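Local coordinates for N-acetylgalactosaminyltransferase 7 (Homo sapiens, PDB 6IWR), which belongs to the polypeptide GalNAc-transferase family, pairing a GT-A glycosyltransferase domain with a ricin-type beta-trefoil lectin domain, at residues 140-152 against 248-260. Numbering follows the deposited sequence.
Sequences WHYDENLLTSSVV and VNWYAPLVAPISK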
loop_
_atom_site.group_PDB
_atom_site.type_symbol
_atom_site.label_atom_id
_atom_site.label_comp_id
_atom_site.label_asym_id
_atom_site.label_seq_id
_atom_site.Cartn_x
_atom_site.Cartn_y
_atom_site.Cartn_z
ATOM N N TRP A 140 31.272 -25.667 -20.351
ATOM C CA TRP A 140 32.142 -26.037 -19.242
ATOM C C TRP A 140 32.203 -27.556 -19.109
ATOM O O TRP A 140 31.178 -28.237 -19.194
ATOM C CB TRP A 140 31.642 -25.418 -17.935
ATOM C CG TRP A 140 31.902 -23.950 -17.817
ATOM C CD1 TRP A 140 31.003 -22.942 -18.007
ATOM C CD2 TRP A 140 33.145 -23.325 -17.479
ATOM N NE1 TRP A 140 31.612 -21.729 -17.813
ATOM C CE2 TRP A 140 32.926 -21.936 -17.486
ATOM C CE3 TRP A 140 34.420 -23.807 -17.161
ATOM C CZ2 TRP A 140 33.926 -21.021 -17.185
ATOM C CZ3 TRP A 140 35.424 -22.893 -16.865
ATOM C CH2 TRP A 140 35.169 -21.514 -16.876
ATOM N N HIS A 141 33.398 -28.083 -18.877
ATOM C CA HIS A 141 33.589 -29.515 -18.710
ATOM C C HIS A 141 34.048 -29.822 -17.288
ATOM O O HIS A 141 35.124 -29.379 -16.867
ATOM C CB HIS A 141 34.564 -30.035 -19.762
ATOM C CG HIS A 141 33.964 -30.073 -21.130
ATOM N ND1 HIS A 141 33.365 -31.200 -21.649
ATOM C CD2 HIS A 141 33.787 -29.097 -22.052
ATOM C CE1 HIS A 141 32.885 -30.927 -22.849
ATOM N NE2 HIS A 141 33.124 -29.658 -23.115
ATOM N N TYR A 142 33.232 -30.586 -16.564
ATOM C CA TYR A 142 33.376 -30.816 -15.134
ATOM C C TYR A 142 33.776 -32.259 -14.855
ATOM O O TYR A 142 33.304 -33.193 -15.514
ATOM C CB TYR A 142 32.068 -30.513 -14.371
ATOM C CG TYR A 142 31.470 -29.133 -14.559
ATOM C CD1 TYR A 142 30.629 -28.846 -15.635
ATOM C CD2 TYR A 142 31.718 -28.116 -13.636
ATOM C CE1 TYR A 142 30.071 -27.573 -15.791
ATOM C CE2 TYR A 142 31.157 -26.839 -13.780
ATOM C CZ TYR A 142 30.342 -26.580 -14.857
ATOM O OH TYR A 142 29.795 -25.319 -14.995
ATOM N N ASP A 143 34.581 -32.436 -13.820
ATOM C CA ASP A 143 35.270 -33.683 -13.541
ATOM C C ASP A 143 34.442 -34.922 -13.226
ATOM O O ASP A 143 34.961 -36.002 -13.385
ATOM C CB ASP A 143 36.344 -33.493 -12.478
ATOM C CG ASP A 143 37.736 -33.519 -13.044
ATOM O OD1 ASP A 143 37.885 -33.633 -14.262
ATOM O OD2 ASP A 143 38.684 -33.419 -12.260
ATOM N N GLU A 144 33.222 -34.794 -12.725
ATOM C CA GLU A 144 32.358 -35.963 -12.414
ATOM C C GLU A 144 32.635 -36.522 -11.054
ATOM O O GLU A 144 31.949 -37.377 -10.572
ATOM C CB GLU A 144 32.508 -37.115 -13.408
ATOM C CG GLU A 144 32.066 -36.830 -14.814
ATOM C CD GLU A 144 33.108 -37.178 -15.840
ATOM O OE1 GLU A 144 34.286 -37.251 -15.503
ATOM O OE2 GLU A 144 32.744 -37.371 -17.004
ATOM N N ASN A 145 33.616 -35.931 -10.425
ATOM C CA ASN A 145 34.243 -36.346 -9.215
ATOM C C ASN A 145 33.599 -35.594 -8.046
ATOM O O ASN A 145 34.150 -35.506 -6.970
ATOM C CB ASN A 145 35.696 -35.969 -9.391
ATOM C CG ASN A 145 36.566 -36.515 -8.338
ATOM O OD1 ASN A 145 36.305 -37.561 -7.796
ATOM N ND2 ASN A 145 37.621 -35.817 -8.047
ATOM N N LEU A 146 32.428 -35.032 -8.301
ATOM C CA LEU A 146 31.717 -34.149 -7.406
ATOM C C LEU A 146 31.188 -34.787 -6.146
ATOM O O LEU A 146 30.975 -35.979 -6.087
ATOM C CB LEU A 146 30.541 -33.544 -8.148
ATOM C CG LEU A 146 30.807 -32.868 -9.480
ATOM C CD1 LEU A 146 29.610 -33.015 -10.398
ATOM C CD2 LEU A 146 31.141 -31.413 -9.250
ATOM N N LEU A 147 31.000 -33.969 -5.126
ATOM C CA LEU A 147 30.379 -34.383 -3.883
ATOM C C LEU A 147 28.911 -34.693 -4.091
ATOM O O LEU A 147 28.267 -34.103 -4.928
ATOM C CB LEU A 147 30.472 -33.259 -2.864
ATOM C CG LEU A 147 31.617 -33.047 -1.880
ATOM C CD1 LEU A 147 32.708 -34.078 -1.976
ATOM C CD2 LEU A 147 32.193 -31.657 -1.999
ATOM N N THR A 148 28.373 -35.615 -3.314
ATOM C CA THR A 148 26.932 -35.846 -3.294
ATOM C C THR A 148 26.222 -34.757 -2.475
ATOM O O THR A 148 26.851 -33.985 -1.754
ATOM C CB THR A 148 26.630 -37.211 -2.704
ATOM O OG1 THR A 148 27.047 -37.228 -1.330
ATOM C CG2 THR A 148 27.375 -38.303 -3.475
ATOM N N SER A 149 24.892 -34.697 -2.564
ATOM C CA SER A 149 24.172 -33.661 -1.828
ATOM C C SER A 149 22.854 -34.158 -1.253
ATOM O O SER A 149 22.132 -34.951 -1.877
ATOM C CB SER A 149 23.889 -32.426 -2.712
ATOM O OG SER A 149 25.097 -31.793 -3.094
ATOM N N SER A 150 22.529 -33.653 -0.068
ATOM C CA SER A 150 21.162 -33.677 0.439
ATOM C C SER A 150 20.537 -32.320 0.133
ATOM O O SER A 150 21.061 -31.294 0.580
ATOM C CB SER A 150 21.160 -33.955 1.945
ATOM O OG SER A 150 21.760 -35.216 2.250
ATOM N N VAL A 151 19.464 -32.276 -0.653
ATOM C CA VAL A 151 18.739 -31.013 -0.766
ATOM C C VAL A 151 17.677 -30.990 0.326
ATOM O O VAL A 151 16.919 -31.956 0.499
ATOM C CB VAL A 151 18.134 -30.782 -2.176
ATOM C CG1 VAL A 151 19.017 -31.315 -3.302
ATOM C CG2 VAL A 151 16.713 -31.296 -2.312
ATOM N N VAL A 152 17.650 -29.914 1.105
ATOM C CA VAL A 152 16.665 -29.768 2.166
ATOM C C VAL A 152 15.757 -28.607 1.800
ATOM O O VAL A 152 16.229 -27.548 1.375
ATOM C CB VAL A 152 17.315 -29.580 3.549
ATOM C CG1 VAL A 152 18.730 -30.183 3.582
ATOM C CG2 VAL A 152 17.361 -28.188 3.888
ATOM N N VAL A 248 18.516 -26.053 -15.839
ATOM C CA VAL A 248 19.166 -27.280 -16.308
ATOM C C VAL A 248 20.665 -27.159 -16.101
ATOM O O VAL A 248 21.256 -26.087 -16.277
ATOM C CB VAL A 248 18.818 -27.643 -17.778
ATOM C CG1 VAL A 248 17.440 -27.152 -18.194
ATOM C CG2 VAL A 248 19.918 -27.263 -18.767
ATOM N N ASN A 249 21.275 -28.281 -15.722
ATOM C CA ASN A 249 22.668 -28.345 -15.297
ATOM C C ASN A 249 22.967 -27.295 -14.234
ATOM O O ASN A 249 23.903 -26.498 -14.363
ATOM C CB ASN A 249 23.623 -28.205 -16.477
ATOM C CG ASN A 249 25.039 -28.490 -16.084
ATOM O OD1 ASN A 249 25.276 -29.195 -15.107
ATOM N ND2 ASN A 249 25.991 -27.946 -16.824
ATOM N N TRP A 250 22.156 -27.305 -13.163
ATOM C CA TRP A 250 22.395 -26.431 -12.018
ATOM C C TRP A 250 23.374 -27.031 -11.042
ATOM O O TRP A 250 23.965 -26.292 -10.244
ATOM C CB TRP A 250 21.109 -26.131 -11.241
ATOM C CG TRP A 250 20.535 -27.341 -10.556
ATOM C CD1 TRP A 250 19.951 -28.418 -11.165
ATOM C CD2 TRP A 250 20.479 -27.607 -9.135
ATOM N NE1 TRP A 250 19.520 -29.324 -10.218
ATOM C CE2 TRP A 250 19.838 -28.863 -8.971
ATOM C CE3 TRP A 250 20.889 -26.900 -7.989
ATOM C CZ2 TRP A 250 19.609 -29.437 -7.714
ATOM C CZ3 TRP A 250 20.661 -27.480 -6.728
ATOM C CH2 TRP A 250 20.026 -28.738 -6.610
ATOM N N TYR A 251 23.564 -28.344 -11.098
ATOM C CA TYR A 251 24.222 -29.057 -10.019
ATOM C C TYR A 251 25.742 -28.972 -10.119
ATOM O O TYR A 251 26.421 -28.663 -9.132
ATOM C CB TYR A 251 23.755 -30.509 -10.002
ATOM C CG TYR A 251 24.279 -31.241 -8.803
ATOM C CD1 TYR A 251 23.580 -31.224 -7.607
ATOM C CD2 TYR A 251 25.512 -31.922 -8.846
ATOM C CE1 TYR A 251 24.072 -31.875 -6.481
ATOM C CE2 TYR A 251 26.013 -32.571 -7.728
ATOM C CZ TYR A 251 25.285 -32.539 -6.546
ATOM O OH TYR A 251 25.750 -33.174 -5.424
ATOM N N ALA A 252 26.303 -29.268 -11.283
ATOM C CA ALA A 252 27.762 -29.313 -11.399
ATOM C C ALA A 252 28.397 -27.949 -11.145
ATOM O O ALA A 252 29.296 -27.849 -10.297
ATOM C CB ALA A 252 28.150 -29.880 -12.771
ATOM N N PRO A 253 27.995 -26.886 -11.821
ATOM C CA PRO A 253 28.505 -25.547 -11.466
ATOM C C PRO A 253 28.416 -25.236 -9.973
ATOM O O PRO A 253 29.349 -24.649 -9.410
ATOM C CB PRO A 253 27.612 -24.599 -12.288
ATOM C CG PRO A 253 26.703 -25.487 -13.128
ATOM C CD PRO A 253 26.750 -26.861 -12.603
ATOM N N LEU A 254 27.317 -25.625 -9.314
ATOM C CA LEU A 254 27.123 -25.243 -7.918
ATOM C C LEU A 254 28.008 -26.052 -6.974
ATOM O O LEU A 254 28.530 -25.519 -5.987
ATOM C CB LEU A 254 25.655 -25.411 -7.532
ATOM C CG LEU A 254 25.226 -24.907 -6.155
ATOM C CD1 LEU A 254 24.995 -23.429 -6.176
ATOM C CD2 LEU A 254 23.982 -25.596 -5.733
ATOM N N VAL A 255 28.188 -27.345 -7.242
ATOM C CA VAL A 255 28.988 -28.159 -6.332
ATOM C C VAL A 255 30.452 -28.316 -6.750
ATOM O O VAL A 255 31.263 -28.847 -5.971
ATOM C CB VAL A 255 28.314 -29.529 -6.169
ATOM C CG1 VAL A 255 29.075 -30.378 -5.178
ATOM C CG2 VAL A 255 26.888 -29.330 -5.704
ATOM N N ALA A 256 30.830 -27.883 -7.934
ATOM C CA ALA A 256 32.241 -27.981 -8.294
ATOM C C ALA A 256 33.115 -27.175 -7.343
ATOM O O ALA A 256 34.085 -27.728 -6.799
ATOM C CB ALA A 256 32.443 -27.560 -9.756
ATOM N N PRO A 257 32.841 -25.904 -7.076
ATOM C CA PRO A 257 33.767 -25.154 -6.208
ATOM C C PRO A 257 33.912 -25.770 -4.823
ATOM O O PRO A 257 35.035 -25.844 -4.306
ATOM C CB PRO A 257 33.173 -23.737 -6.175
ATOM C CG PRO A 257 31.935 -23.776 -7.012
ATOM C CD PRO A 257 31.795 -25.077 -7.690
ATOM N N ILE A 258 32.820 -26.260 -4.224
ATOM C CA ILE A 258 32.912 -26.892 -2.904
ATOM C C ILE A 258 33.757 -28.156 -2.962
ATOM O O ILE A 258 34.406 -28.530 -1.980
ATOM C CB ILE A 258 31.509 -27.206 -2.348
ATOM C CG1 ILE A 258 30.601 -25.980 -2.492
ATOM C CG2 ILE A 258 31.595 -27.670 -0.906
ATOM C CD1 ILE A 258 29.178 -26.267 -2.189
ATOM N N SER A 259 33.766 -28.832 -4.106
ATOM C CA SER A 259 34.559 -30.046 -4.245
ATOM C C SER A 259 36.057 -29.749 -4.352
ATOM O O SER A 259 36.867 -30.568 -3.915
ATOM C CB SER A 259 34.066 -30.847 -5.450
ATOM O OG SER A 259 32.649 -31.012 -5.412
ATOM N N LYS A 260 36.466 -28.608 -4.945
ATOM C CA LYS A 260 37.889 -28.250 -4.848
ATOM C C LYS A 260 38.245 -27.939 -3.405
ATOM O O LYS A 260 39.320 -28.313 -2.928
ATOM C CB LYS A 260 38.291 -27.057 -5.747
ATOM C CG LYS A 260 39.448 -27.399 -6.754
ATOM C CD LYS A 260 40.659 -26.383 -7.029
ATOM C CE LYS A 260 41.892 -27.083 -7.858
ATOM N NZ LYS A 260 42.068 -27.151 -9.435
#
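Y142 lays its ring against helix 251-260 of the GT-A (Rossmann-like) glycosyltransferase fold, where the chain leading into strand 149-155 of the central sheet wraps round that helix. The CB of A252 sits over one ring face in a CH-pi contact, 3.9 Å from the centroid and shifted somewhat to the rim. A256 CB comes to the ring edge, while the phenol end crosses P253 at about a right angle, OH lying 3.6 Å from P253 CB. After the turn at 143-145, L146 returns to the same helical ridge: its CD2 rests on the backbone of A256, 3.7 Å from CA, and CD1 faces the A252 methyl. L147 packs on the next side of the helix, CB against V255 CG1 and CD2 against S259 CA and OG and near I258 CG2, with V236 of strand 236-240 also touching its side chain. Its N-H makes a weak but fairly straight bond (164°) to S259 OG, a hydroxyl that itself donates to V255 O one turn back. With CG trans to the backbone N (chi1 -173°), Y251 sends its ring out from the helix, bringing the hydroxyl to L147 and S149; V255 CG2 lies over one face and the ring of Y178 also meets it. The buried phenol is gripped twice: that OH donates to L147 O at 2.7 Å, tilted 20° from the carbonyl plane, and S149 OG donates to Y251 OH at 2.8 Å. Farther along the strand V151 also turns toward the helix segment, where W250 bonds T174 through NE1; V151 CG1 meets the edge of its indole, 4.3 Å from W250 CH2.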